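Local coordinates for peptidoglycan-recognition protein SA (PDB 1SXR) that recognises peptidoglycan of Gram-positive bacteria and thereby activates the Toll pathway of Drosophila innate immunity, at residues 37-42 with 146-151; 75-80 with 96-101; 33-38 with 139-144; 118-123 with 161-166; 26-31 with 92-97. All coordinates share one frame; numbering follows the deposited sequence.

In the fold
Followed from the N terminus, the chain opens contact 5 at 26-31, in the loop that leads into strand 35-42, and then contacts 3 and 1 on that strand. Contact 2 opens at 75-80 and is nested inside the loops closed by contacts 1 and 3. Contacts 5 and 2 close on the same loop, sharing Gly96 and Ala97, and contact 5 crosses both 1 and 3. Contact 4 opens at 118-123, at the start of helix 122-137. Contact 3 closes beyond that helix, contact 1 on edge strand 145-149, and contact 4 last on helix 161-167, crossing both. Together they tie the central sheet, the loop before strand 106-111, and helices 122-137 and 161-167.

Contact 1: residues 37-42 with 146-151; sequences YVVIHH and ALIAGS
Val38 and Ile40 bind alternately to Ala146 and Ile148 across two parallel strands whose axes come within 4.6 Å at an angle of 26°, a pattern that runs on to Gly150, just past the second strand. Val38 N donates to Ala146 O at 2.8 Å, Ile148 N to Val38 O, Ile40 N to Ile148 O and Gly150 N to Ile40 O. On the face bearing Val38, Ile40 and Leu147, chi2 of Leu147 (78°) places its CD1, which touches Val38 CG1 at 3.6 Å and Ile40 CG1 at 3.7 Å. On the other face Ala146 CB lies 3.8 Å from both CD1 and CE1 of Tyr37, and Val39 CG2 meets Ile148 CG1 at 4.1 Å. His41 brings CE1 to 3.8 Å from Gly150 CA, while its ring nitrogens bond to Ser158 and Thr99. Four backbone bonds thus join the strands, while Ala149 N turns to Gln152 OE1; with apolar contacts on both faces, the pairing is buried except toward Tyr37 and Ala146.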
# COMPACT_ATOMS: atom_id res chain seq x y z
N TYR A 37 9.11 3.85 7.29
CA TYR A 37 8.28 2.66 7.44
C TYR A 37 7.46 2.36 6.18
O TYR A 37 6.89 3.26 5.60
CB TYR A 37 7.31 2.87 8.60
CG TYR A 37 7.98 2.84 9.95
CD1 TYR A 37 8.32 1.62 10.54
CD2 TYR A 37 8.27 4.00 10.63
CE1 TYR A 37 8.93 1.56 11.77
CE2 TYR A 37 8.87 3.96 11.88
CZ TYR A 37 9.20 2.74 12.43
OH TYR A 37 9.80 2.67 13.68
N VAL A 38 7.41 1.08 5.80
CA VAL A 38 6.53 0.61 4.73
C VAL A 38 5.61 -0.45 5.35
O VAL A 38 6.08 -1.38 6.00
CB VAL A 38 7.35 -0.02 3.60
CG1 VAL A 38 6.44 -0.65 2.56
CG2 VAL A 38 8.26 1.02 2.99
N VAL A 39 4.30 -0.28 5.17
CA VAL A 39 3.33 -1.22 5.72
C VAL A 39 2.67 -2.00 4.58
O VAL A 39 2.10 -1.38 3.67
CB VAL A 39 2.21 -0.52 6.51
CG1 VAL A 39 1.39 -1.60 7.26
CG2 VAL A 39 2.83 0.53 7.46
N ILE A 40 2.73 -3.33 4.64
CA ILE A 40 2.13 -4.16 3.59
C ILE A 40 0.73 -4.63 4.01
O ILE A 40 0.51 -5.08 5.14
CB ILE A 40 3.01 -5.41 3.28
CG1 ILE A 40 4.44 -5.01 2.87
CG2 ILE A 40 2.36 -6.25 2.18
CD1 ILE A 40 4.48 -4.01 1.74
N HIS A 41 -0.19 -4.50 3.06
CA HIS A 41 -1.60 -4.85 3.24
C HIS A 41 -2.07 -5.68 2.06
O HIS A 41 -1.41 -5.76 1.03
CB HIS A 41 -2.45 -3.57 3.28
CG HIS A 41 -2.46 -2.91 4.62
ND1 HIS A 41 -3.17 -3.43 5.68
CD2 HIS A 41 -1.86 -1.78 5.08
CE1 HIS A 41 -3.01 -2.65 6.74
NE2 HIS A 41 -2.21 -1.64 6.40
N HIS A 42 -3.23 -6.30 2.22
CA HIS A 42 -4.01 -6.77 1.07
C HIS A 42 -5.36 -6.11 1.08
O HIS A 42 -5.78 -5.61 2.13
CB HIS A 42 -4.07 -8.31 0.97
CG HIS A 42 -4.94 -9.03 1.98
ND1 HIS A 42 -5.49 -8.47 3.12
CD2 HIS A 42 -5.27 -10.35 2.02
CE1 HIS A 42 -6.13 -9.41 3.80
NE2 HIS A 42 -6.02 -10.55 3.15
N ALA A 146 12.11 0.38 7.54
CA ALA A 146 11.56 -0.85 8.13
C ALA A 146 10.32 -1.28 7.34
O ALA A 146 9.46 -0.45 7.05
CB ALA A 146 11.18 -0.63 9.57
N LEU A 147 10.25 -2.57 7.01
CA LEU A 147 9.10 -3.18 6.34
C LEU A 147 8.28 -3.94 7.36
O LEU A 147 8.80 -4.81 8.07
CB LEU A 147 9.59 -4.14 5.24
CG LEU A 147 8.50 -4.85 4.43
CD1 LEU A 147 7.96 -3.85 3.42
CD2 LEU A 147 9.03 -6.09 3.72
N ILE A 148 6.99 -3.66 7.44
CA ILE A 148 6.12 -4.42 8.35
C ILE A 148 4.80 -4.77 7.69
O ILE A 148 4.40 -4.14 6.71
CB ILE A 148 5.83 -3.64 9.65
CG1 ILE A 148 5.17 -2.29 9.34
CG2 ILE A 148 7.11 -3.36 10.43
CD1 ILE A 148 4.71 -1.57 10.61
N ALA A 149 4.15 -5.79 8.24
CA ALA A 149 2.77 -6.15 7.91
C ALA A 149 1.77 -5.37 8.77
O ALA A 149 2.00 -5.11 9.95
CB ALA A 149 2.55 -7.65 8.13
N GLY A 150 0.64 -5.02 8.18
CA GLY A 150 -0.40 -4.35 8.95
C GLY A 150 -0.72 -5.05 10.26
O GLY A 150 -0.92 -4.40 11.28
N SER A 151 -0.80 -6.37 10.20
CA SER A 151 -1.20 -7.19 11.34
C SER A 151 -0.24 -7.07 12.51
O SER A 151 -0.60 -7.39 13.66
CB SER A 151 -1.36 -8.65 10.90
OG SER A 151 -0.11 -9.19 10.48

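Contact 2: residues 75-80 with 96-101; sequences SYNFLI and GAHTYG. With EDO (1,2-ethanediol), chain D; SO4 (sulfate ion), chain C.
Ser75 and Tyr76 end a stretch inferred to bind peptidoglycan, and here they meet Ala97 and His98 of a loop beside it. Ala97 N donates to Ser75 O at 2.9 Å, in the carbonyl plane and on a lone pair. The same oxygen lies at the edge of the His98 ring, near its plane, 3.3 Å from CD2. Ser75 OG, set between its backbone N and carbonyl carbon (chi1 66°), sits over the centre of the Tyr76 ring and bonds to an ethanediol O2 at 2.8 Å, while Tyr76 CD1 rests 3.7 Å from His98 CB. Water 1 lies 2.8 Å from Asn77 OD1, to which it can donate, accepts from Gly96 N and bonds to His98 NE2. Asn77 OD1 also bonds to Gly108 N, and ND2 to Gly91 O and Leu94 O. His98 ND1 bonds to Thr99 OG1, a hydroxyl also held by His41. Such a histidine, in the loop before strand 106-111 and against the 71-76 region, is consistent with the peptidoglycan-binding groove of this amidase-related fold.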
# COMPACT_ATOMS: atom_id res chain seq x y z
N SER A 75 -7.23 4.56 0.74
CA SER A 75 -6.48 4.59 2.01
C SER A 75 -4.98 4.35 1.81
O SER A 75 -4.14 4.92 2.53
CB SER A 75 -7.04 3.54 2.97
OG SER A 75 -6.78 2.25 2.45
N TYR A 76 -4.67 3.49 0.85
CA TYR A 76 -3.28 3.04 0.64
C TYR A 76 -2.50 4.04 -0.18
O TYR A 76 -3.07 4.72 -1.04
CB TYR A 76 -3.27 1.69 -0.11
CG TYR A 76 -4.24 0.70 0.47
CD1 TYR A 76 -3.99 0.07 1.68
CD2 TYR A 76 -5.41 0.40 -0.20
CE1 TYR A 76 -4.91 -0.83 2.22
CE2 TYR A 76 -6.32 -0.50 0.31
CZ TYR A 76 -6.07 -1.11 1.51
OH TYR A 76 -6.97 -2.02 2.03
N ASN A 77 -1.18 4.12 0.02
CA ASN A 77 -0.38 4.99 -0.88
C ASN A 77 -0.28 4.42 -2.29
O ASN A 77 -0.34 5.17 -3.25
CB ASN A 77 0.99 5.26 -0.28
CG ASN A 77 0.91 6.11 0.99
OD1 ASN A 77 0.79 5.58 2.07
ND2 ASN A 77 0.91 7.43 0.83
N PHE A 78 -0.13 3.09 -2.38
CA PHE A 78 -0.06 2.36 -3.68
C PHE A 78 -0.79 1.05 -3.59
O PHE A 78 -0.92 0.46 -2.51
CB PHE A 78 1.40 2.07 -4.04
CG PHE A 78 2.20 3.33 -4.25
CD1 PHE A 78 2.05 4.05 -5.42
CD2 PHE A 78 3.05 3.79 -3.26
CE1 PHE A 78 2.76 5.26 -5.61
CE2 PHE A 78 3.75 4.99 -3.43
CZ PHE A 78 3.61 5.71 -4.60
N LEU A 79 -1.21 0.56 -4.76
CA LEU A 79 -1.86 -0.75 -4.86
C LEU A 79 -1.21 -1.52 -6.01
O LEU A 79 -0.79 -0.91 -6.98
CB LEU A 79 -3.37 -0.64 -5.11
CG LEU A 79 -4.21 0.14 -4.08
CD1 LEU A 79 -4.34 1.63 -4.49
CD2 LEU A 79 -5.55 -0.50 -3.86
N ILE A 80 -1.10 -2.83 -5.89
CA ILE A 80 -0.39 -3.59 -6.92
C ILE A 80 -1.31 -4.72 -7.40
O ILE A 80 -1.80 -5.51 -6.58
CB ILE A 80 0.89 -4.16 -6.33
CG1 ILE A 80 1.82 -3.03 -5.87
CG2 ILE A 80 1.63 -5.00 -7.37
CD1 ILE A 80 3.01 -3.50 -5.08
N GLY A 96 -1.87 8.72 4.15
CA GLY A 96 -3.02 7.89 3.78
C GLY A 96 -3.83 7.54 5.03
O GLY A 96 -3.76 8.25 6.04
N ALA A 97 -4.60 6.44 4.96
CA ALA A 97 -5.50 6.05 6.06
C ALA A 97 -5.52 4.52 6.21
O ALA A 97 -6.53 3.94 6.64
CB ALA A 97 -6.90 6.57 5.78
N HIS A 98 -4.40 3.87 5.87
CA HIS A 98 -4.32 2.40 5.86
C HIS A 98 -3.96 1.77 7.19
O HIS A 98 -4.33 0.61 7.42
CB HIS A 98 -3.30 1.96 4.82
CG HIS A 98 -2.01 2.70 4.95
ND1 HIS A 98 -1.02 2.34 5.83
CD2 HIS A 98 -1.62 3.88 4.39
CE1 HIS A 98 -0.05 3.25 5.79
NE2 HIS A 98 -0.39 4.18 4.92
N THR A 99 -3.22 2.46 8.06
CA THR A 99 -2.69 1.84 9.27
C THR A 99 -2.57 2.86 10.38
O THR A 99 -1.62 3.65 10.35
CB THR A 99 -1.28 1.33 9.02
OG1 THR A 99 -1.27 0.53 7.83
CG2 THR A 99 -0.84 0.36 10.13
N TYR A 100 -3.48 2.83 11.35
CA TYR A 100 -3.38 3.76 12.47
C TYR A 100 -1.98 3.73 13.10
O TYR A 100 -1.42 2.65 13.39
CB TYR A 100 -4.42 3.43 13.55
CG TYR A 100 -4.06 4.11 14.87
CD1 TYR A 100 -4.28 5.44 15.04
CD2 TYR A 100 -3.47 3.39 15.92
CE1 TYR A 100 -3.92 6.09 16.20
CE2 TYR A 100 -3.10 4.04 17.12
CZ TYR A 100 -3.34 5.40 17.24
OH TYR A 100 -3.00 6.08 18.41
N GLY A 101 -1.40 4.92 13.27
CA GLY A 101 -0.08 5.03 13.88
C GLY A 101 1.05 5.02 12.86
O GLY A 101 2.21 5.38 13.18
C1 EDO D . -10.10 0.47 4.41
O1 EDO D . -10.07 0.53 5.84
C2 EDO D . -8.77 -0.08 3.89
O2 EDO D . -7.68 0.62 4.49
S SO4 C . -1.42 8.47 12.09
O1 SO4 C . -0.28 7.66 11.70
O2 SO4 C . -2.63 7.71 11.91
O3 SO4 C . -1.53 9.61 11.23
O4 SO4 C . -1.30 8.79 13.49
O HOH W 1 0.35 6.91 4.54

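Contact 3: residues 33-38 with 139-144; sequences RPIRYV and GELSED. With EDO (1,2-ethanediol), chain E.
Arg33 reaches across to Glu140, the two side chains lying side by side and pointing the same way. From its root, Arg33 CB lies 4.0 Å from Gly139 O and, like CG, borders an ethanediol. CD comes next, 3.0 Å from Glu140 OE1. A bend at chi3 (-88°) places NE, and beyond CZ the tip NH1 bonds to Glu140 OE1 at 2.8 Å in a salt bridge. That oxygen uses its syn lone pair, although guanidinium and carboxylate planes are 56° apart. Water 2 accepts from NH1 and donates to Glu140 OE2, closing a second path between the charges. Behind this surface pair, Pro34, preceded by a cis peptide, lays CB against the backbone of Ser142. Ile35 N donates to Glu140 O at 2.9 Å and Ser142 N to Ile35 O at 2.8 Å, making a parallel bridge of Ile35 with Leu141. Leu141 CD2 then meets Ile35 CG2 at 3.9 Å, and its CD1 meets Val38 CG2 at 3.8 Å. The segment 139-144 leaves helix 122-137 through a Schellman motif at Gly139; Leu141 packs back on Leu132 and Val136 of that helix and on Thr107 of strand 106-111, wedged between helix and sheet.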
# COMPACT_ATOMS: atom_id res chain seq x y z
N ARG A 33 9.80 13.59 4.47
CA ARG A 33 10.62 12.58 3.79
C ARG A 33 12.04 12.67 4.30
O ARG A 33 12.47 13.72 4.74
CB ARG A 33 10.55 12.77 2.28
CG ARG A 33 9.14 12.53 1.79
CD ARG A 33 8.97 12.55 0.29
NE ARG A 33 8.73 13.90 -0.21
CZ ARG A 33 8.07 14.16 -1.33
NH1 ARG A 33 7.58 13.17 -2.06
NH2 ARG A 33 7.90 15.42 -1.71
N PRO A 34 12.77 11.56 4.26
CA PRO A 34 12.30 10.27 3.74
C PRO A 34 11.46 9.50 4.77
O PRO A 34 11.59 9.70 5.99
CB PRO A 34 13.61 9.52 3.44
CG PRO A 34 14.59 10.07 4.42
CD PRO A 34 14.18 11.50 4.71
N ILE A 35 10.56 8.67 4.25
CA ILE A 35 9.69 7.86 5.09
C ILE A 35 10.46 6.63 5.55
O ILE A 35 11.23 6.06 4.76
CB ILE A 35 8.46 7.46 4.28
CG1 ILE A 35 7.50 8.64 4.19
CG2 ILE A 35 7.76 6.23 4.86
CD1 ILE A 35 6.75 8.90 5.48
N ARG A 36 10.25 6.23 6.80
CA ARG A 36 11.08 5.21 7.44
C ARG A 36 10.39 3.90 7.66
O ARG A 36 10.99 2.95 8.17
CB ARG A 36 11.64 5.75 8.76
CG ARG A 36 12.51 6.98 8.53
CD ARG A 36 13.28 7.46 9.73
NE ARG A 36 13.90 8.74 9.41
CZ ARG A 36 15.08 8.89 8.80
NH1 ARG A 36 15.80 7.83 8.44
NH2 ARG A 36 15.54 10.11 8.56
N TYR A 37 9.11 3.85 7.29
CA TYR A 37 8.28 2.66 7.44
C TYR A 37 7.46 2.36 6.18
O TYR A 37 6.89 3.26 5.60
CB TYR A 37 7.31 2.87 8.60
CG TYR A 37 7.98 2.84 9.95
CD1 TYR A 37 8.32 1.62 10.54
CD2 TYR A 37 8.27 4.00 10.63
CE1 TYR A 37 8.93 1.56 11.77
CE2 TYR A 37 8.87 3.96 11.88
CZ TYR A 37 9.20 2.74 12.43
OH TYR A 37 9.80 2.67 13.68
N VAL A 38 7.41 1.08 5.80
CA VAL A 38 6.53 0.61 4.73
C VAL A 38 5.61 -0.45 5.35
O VAL A 38 6.08 -1.38 6.00
CB VAL A 38 7.35 -0.02 3.60
CG1 VAL A 38 6.44 -0.65 2.56
CG2 VAL A 38 8.26 1.02 2.99
N GLY A 139 14.55 9.08 -2.82
CA GLY A 139 14.52 9.81 -1.56
C GLY A 139 13.17 9.78 -0.88
O GLY A 139 12.96 10.48 0.09
N GLU A 140 12.26 8.96 -1.42
CA GLU A 140 10.93 8.80 -0.79
C GLU A 140 11.00 7.95 0.48
O GLU A 140 10.25 8.20 1.45
CB GLU A 140 9.94 8.17 -1.77
CG GLU A 140 9.72 8.90 -3.10
CD GLU A 140 9.00 10.23 -2.96
OE1 GLU A 140 8.45 10.54 -1.87
OE2 GLU A 140 8.96 10.96 -3.97
N LEU A 141 11.87 6.93 0.48
CA LEU A 141 12.08 6.03 1.60
C LEU A 141 13.52 6.14 2.11
O LEU A 141 14.44 6.35 1.31
CB LEU A 141 11.84 4.58 1.16
CG LEU A 141 10.43 4.23 0.70
CD1 LEU A 141 10.30 2.75 0.30
CD2 LEU A 141 9.42 4.58 1.79
N SER A 142 13.72 5.98 3.41
CA SER A 142 15.09 5.99 3.92
C SER A 142 15.82 4.75 3.42
O SER A 142 15.20 3.72 3.12
CB SER A 142 15.12 6.06 5.44
OG SER A 142 14.43 4.98 6.02
N GLU A 143 17.15 4.84 3.32
CA GLU A 143 17.90 3.67 2.87
C GLU A 143 17.75 2.49 3.84
O GLU A 143 17.88 1.33 3.43
CB GLU A 143 19.38 4.04 2.63
CG GLU A 143 19.61 4.96 1.43
CD GLU A 143 21.05 4.92 0.90
OE1 GLU A 143 21.97 4.77 1.71
OE2 GLU A 143 21.24 5.04 -0.34
N ASP A 144 17.48 2.76 5.12
CA ASP A 144 17.29 1.69 6.10
C ASP A 144 15.84 1.56 6.59
O ASP A 144 15.60 1.24 7.76
CB ASP A 144 18.23 1.86 7.30
CG ASP A 144 18.09 3.21 7.98
OD1 ASP A 144 17.56 4.16 7.37
OD2 ASP A 144 18.50 3.41 9.14
C1 EDO E . 10.33 17.27 1.60
O1 EDO E . 11.35 16.47 0.98
C2 EDO E . 9.54 16.44 2.60
O2 EDO E . 10.20 16.47 3.88
O HOH W 2 6.99 12.79 -4.75

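Contact 4: residues 118-123 with 161-166; sequences KLPSDA and LTLYNE
Thr162 is the first residue of 161-166 to meet the other segment, and it does so with its methyl. CG2, anti to the backbone N while OG1 stands beside it (chi1 -67°), rests 3.6 Å from Lys118 C and 3.8 Å from Leu119 CD2. The hydroxyl is engaged elsewhere, bonding to Val116 O just ahead of Lys118. Leu119 CD2 also packs 3.4 Å from Thr162 O, the acceptor of Glu166 N in the helix. Next along, Leu163 meets Pro120 with its two methyls and crosses it at about a right angle. Its CD1 lies 3.8 Å from Pro120 CD, and its CD2 lies 3.9 Å from Pro120 CG. One turn after Thr162 comes Glu166, whose CB touches Leu119 CD2 at 3.6 Å. Its chain bends at chi2 (68°), and the carboxylate OE2 bonds to Trp170 NE1 rather than across the contact. A single methyl, Leu119 CD2, is thus set between Thr162 and Glu166, and the contact between the two segments is one of van der Waals packing. Lys118, exposed, is salt-bridged through NZ to Glu47 OE1. Pro120 and Leu163 both rest on Phe115 and on Phe111 of strand 106-111, so the lead-in to helix 122-137, which Ser121 N-caps, is packed against helix 161-167 at the Phe111 end of that strand.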
# COMPACT_ATOMS: atom_id res chain seq x y z
N LYS A 118 -2.96 -17.83 -0.35
CA LYS A 118 -2.12 -17.89 -1.54
C LYS A 118 -1.29 -16.63 -1.61
O LYS A 118 -1.57 -15.67 -0.88
CB LYS A 118 -2.99 -17.97 -2.80
CG LYS A 118 -3.84 -16.71 -3.03
CD LYS A 118 -4.73 -16.79 -4.27
CE LYS A 118 -5.34 -15.41 -4.57
NZ LYS A 118 -6.46 -15.48 -5.55
N LEU A 119 -0.31 -16.62 -2.50
CA LEU A 119 0.54 -15.45 -2.69
C LEU A 119 0.06 -14.64 -3.88
O LEU A 119 -0.59 -15.18 -4.79
CB LEU A 119 1.98 -15.87 -2.94
CG LEU A 119 2.82 -16.39 -1.78
CD1 LEU A 119 4.19 -16.77 -2.31
CD2 LEU A 119 2.93 -15.34 -0.69
N PRO A 120 0.40 -13.35 -3.91
CA PRO A 120 0.26 -12.57 -5.14
C PRO A 120 1.10 -13.20 -6.25
O PRO A 120 2.02 -13.98 -5.96
CB PRO A 120 0.82 -11.19 -4.75
CG PRO A 120 0.60 -11.12 -3.26
CD PRO A 120 0.92 -12.54 -2.79
N SER A 121 0.82 -12.81 -7.48
CA SER A 121 1.59 -13.30 -8.64
C SER A 121 3.07 -12.94 -8.53
O SER A 121 3.45 -12.01 -7.82
CB SER A 121 1.05 -12.69 -9.91
OG SER A 121 1.39 -11.31 -9.99
N ASP A 122 3.92 -13.66 -9.26
CA ASP A 122 5.33 -13.30 -9.26
C ASP A 122 5.51 -11.86 -9.72
O ASP A 122 6.35 -11.13 -9.18
CB ASP A 122 6.10 -14.23 -10.20
CG ASP A 122 6.36 -15.59 -9.59
OD1 ASP A 122 6.05 -15.83 -8.41
OD2 ASP A 122 6.89 -16.50 -10.26
N ALA A 123 4.71 -11.46 -10.71
CA ALA A 123 4.81 -10.11 -11.26
C ALA A 123 4.47 -9.08 -10.17
O ALA A 123 5.15 -8.07 -10.05
CB ALA A 123 3.90 -9.95 -12.44
N LEU A 161 -2.14 -14.31 6.08
CA LEU A 161 -1.04 -15.13 6.62
C LEU A 161 -0.01 -15.59 5.58
O LEU A 161 1.18 -15.53 5.83
CB LEU A 161 -1.59 -16.36 7.33
CG LEU A 161 -0.53 -17.21 8.05
CD1 LEU A 161 0.28 -16.34 9.00
CD2 LEU A 161 -1.19 -18.37 8.79
N THR A 162 -0.48 -16.05 4.43
CA THR A 162 0.45 -16.55 3.41
C THR A 162 1.38 -15.45 2.90
O THR A 162 2.58 -15.63 2.70
CB THR A 162 -0.31 -17.21 2.27
OG1 THR A 162 -0.95 -18.40 2.77
CG2 THR A 162 0.66 -17.72 1.21
N LEU A 163 0.81 -14.27 2.71
CA LEU A 163 1.62 -13.16 2.25
C LEU A 163 2.54 -12.62 3.37
O LEU A 163 3.69 -12.24 3.11
CB LEU A 163 0.71 -12.07 1.67
CG LEU A 163 1.38 -10.77 1.18
CD1 LEU A 163 2.58 -11.01 0.27
CD2 LEU A 163 0.33 -9.91 0.48
N TYR A 164 2.05 -12.61 4.60
CA TYR A 164 2.84 -12.20 5.75
C TYR A 164 4.06 -13.09 5.87
O TYR A 164 5.17 -12.60 6.08
CB TYR A 164 2.02 -12.27 7.02
CG TYR A 164 2.78 -11.88 8.27
CD1 TYR A 164 3.72 -10.86 8.26
CD2 TYR A 164 2.52 -12.51 9.48
CE1 TYR A 164 4.41 -10.50 9.43
CE2 TYR A 164 3.20 -12.16 10.64
CZ TYR A 164 4.13 -11.15 10.61
OH TYR A 164 4.80 -10.81 11.76
N ASN A 165 3.86 -14.40 5.70
CA ASN A 165 4.99 -15.33 5.75
C ASN A 165 6.04 -15.03 4.70
O ASN A 165 7.24 -15.18 4.96
CB ASN A 165 4.54 -16.79 5.68
CG ASN A 165 3.84 -17.24 6.94
OD1 ASN A 165 4.04 -16.66 8.01
ND2 ASN A 165 3.00 -18.28 6.82
N GLU A 166 5.61 -14.61 3.51
CA GLU A 166 6.52 -14.20 2.45
C GLU A 166 7.31 -12.94 2.82
O GLU A 166 8.54 -12.94 2.73
CB GLU A 166 5.78 -14.05 1.11
CG GLU A 166 6.56 -13.42 -0.04
CD GLU A 166 7.72 -14.28 -0.55
OE1 GLU A 166 7.69 -15.52 -0.41
OE2 GLU A 166 8.68 -13.70 -1.10

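Contact 5: residues 26-31 with 92-97; sequences LGLHYQ and WGLRGA
Arg95 sends its CG anti to the backbone N (chi1 -180°), and a bend at chi3 (81°) places its NE, while His29 carries its CG beside its backbone N. The guanidinium lies flat on the imidazole, the planes 19° apart and the centres 4.6 Å. Arg95 NH2 stands 3.4 Å above the His29 ring plane, offset toward the rim, and His29 CB lies over the centre of the guanidinium. Next to the stack in the backbone, Arg95 N donates to His29 O at 2.8 Å, and Gln31 N reaches Gly93 O at 2.8 Å from above the carbonyl plane. These bonds bracket a single beta bridge of Tyr30 with Leu94, which fastens the extended lead-in to strand 35-42 onto the loop between strands 86-88 and 106-111. Leu94 CD2 makes a CH-pi contact over the Tyr30 face, 3.9 Å from the ring centroid, and Leu94 CD1 meets Leu28 CD2 at 3.7 Å. Water 4 accepts from Arg95 NH1 and donates to Tyr30 O, giving the guanidinium a second tie. Gln31 CD lies 3.5 Å from Leu94 O and OE1 3.2 Å from Gly93 CA; water 5 links OE1 to Gly93 N, and NE2 bonds to Asn103 O and Gly106 O.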
# COMPACT_ATOMS: atom_id res chain seq x y z
N LEU A 26 -9.60 14.67 -1.26
CA LEU A 26 -10.44 15.68 -0.63
C LEU A 26 -9.64 16.56 0.33
O LEU A 26 -10.18 17.51 0.91
CB LEU A 26 -11.62 15.04 0.10
CG LEU A 26 -12.54 14.26 -0.84
CD1 LEU A 26 -13.51 13.41 -0.06
CD2 LEU A 26 -13.27 15.21 -1.78
N GLY A 27 -8.36 16.23 0.53
CA GLY A 27 -7.52 17.02 1.43
C GLY A 27 -6.13 16.45 1.53
O GLY A 27 -5.92 15.34 2.00
N LEU A 28 -5.15 17.23 1.12
CA LEU A 28 -3.79 16.73 1.05
C LEU A 28 -3.09 17.00 2.37
O LEU A 28 -3.13 18.12 2.90
CB LEU A 28 -3.03 17.39 -0.10
CG LEU A 28 -3.62 17.09 -1.48
CD1 LEU A 28 -3.12 18.09 -2.54
CD2 LEU A 28 -3.32 15.65 -1.92
N HIS A 29 -2.44 15.97 2.91
CA HIS A 29 -1.63 16.11 4.12
C HIS A 29 -0.26 15.55 3.83
O HIS A 29 -0.10 14.37 3.51
CB HIS A 29 -2.31 15.42 5.31
CG HIS A 29 -3.58 16.09 5.72
ND1 HIS A 29 -3.62 17.19 6.55
CD2 HIS A 29 -4.87 15.85 5.36
CE1 HIS A 29 -4.88 17.58 6.70
NE2 HIS A 29 -5.65 16.79 5.97
N TYR A 30 0.75 16.39 3.91
CA TYR A 30 2.07 15.98 3.46
C TYR A 30 2.86 15.26 4.54
O TYR A 30 2.70 15.54 5.74
CB TYR A 30 2.84 17.19 2.88
CG TYR A 30 2.08 17.81 1.73
CD1 TYR A 30 2.33 17.45 0.42
CD2 TYR A 30 1.05 18.71 1.97
CE1 TYR A 30 1.60 18.02 -0.63
CE2 TYR A 30 0.32 19.27 0.95
CZ TYR A 30 0.60 18.92 -0.35
OH TYR A 30 -0.15 19.50 -1.36
N GLN A 31 3.69 14.30 4.12
CA GLN A 31 4.61 13.61 5.03
C GLN A 31 6.00 14.25 5.00
O GLN A 31 6.35 14.98 4.06
CB GLN A 31 4.77 12.15 4.59
CG GLN A 31 3.48 11.36 4.63
CD GLN A 31 3.63 9.99 4.06
OE1 GLN A 31 4.22 9.83 2.97
NE2 GLN A 31 3.11 8.98 4.78
N TRP A 92 3.08 8.99 -3.31
CA TRP A 92 4.24 9.25 -2.46
C TRP A 92 4.11 10.54 -1.66
O TRP A 92 3.68 11.57 -2.19
CB TRP A 92 5.52 9.43 -3.30
CG TRP A 92 6.15 8.21 -3.87
CD1 TRP A 92 6.39 7.98 -5.20
CD2 TRP A 92 6.62 7.04 -3.17
NE1 TRP A 92 6.99 6.74 -5.36
CE2 TRP A 92 7.16 6.16 -4.14
CE3 TRP A 92 6.71 6.67 -1.82
CZ2 TRP A 92 7.72 4.92 -3.81
CZ3 TRP A 92 7.27 5.43 -1.49
CH2 TRP A 92 7.76 4.57 -2.49
N GLY A 93 4.53 10.48 -0.40
CA GLY A 93 4.71 11.70 0.40
C GLY A 93 3.43 12.33 0.92
O GLY A 93 3.45 13.47 1.41
N LEU A 94 2.32 11.60 0.81
CA LEU A 94 1.04 12.10 1.30
C LEU A 94 0.52 11.08 2.30
O LEU A 94 0.68 9.87 2.14
CB LEU A 94 0.05 12.26 0.15
CG LEU A 94 0.33 13.45 -0.79
CD1 LEU A 94 -0.45 13.32 -2.10
CD2 LEU A 94 -0.03 14.76 -0.13
N ARG A 95 -0.13 11.59 3.35
CA ARG A 95 -0.62 10.77 4.44
C ARG A 95 -1.88 10.04 4.00
O ARG A 95 -2.85 10.68 3.57
CB ARG A 95 -0.94 11.66 5.64
CG ARG A 95 -1.45 10.89 6.85
CD ARG A 95 -1.22 11.65 8.14
NE ARG A 95 -2.24 12.65 8.33
CZ ARG A 95 -2.07 13.89 8.78
NH1 ARG A 95 -0.86 14.41 9.01
NH2 ARG A 95 -3.15 14.63 8.93
N GLY A 96 -1.87 8.72 4.15
CA GLY A 96 -3.02 7.89 3.78
C GLY A 96 -3.83 7.54 5.03
O GLY A 96 -3.76 8.25 6.04
N ALA A 97 -4.60 6.44 4.96
CA ALA A 97 -5.50 6.05 6.06
C ALA A 97 -5.52 4.52 6.21
O ALA A 97 -6.53 3.94 6.64
CB ALA A 97 -6.90 6.57 5.78
O HOH W 3 -3.20 13.29 2.35
O HOH W 4 1.60 13.57 7.87
O HOH W 5 5.28 8.08 1.16
O HOH W 6 5.89 15.16 1.23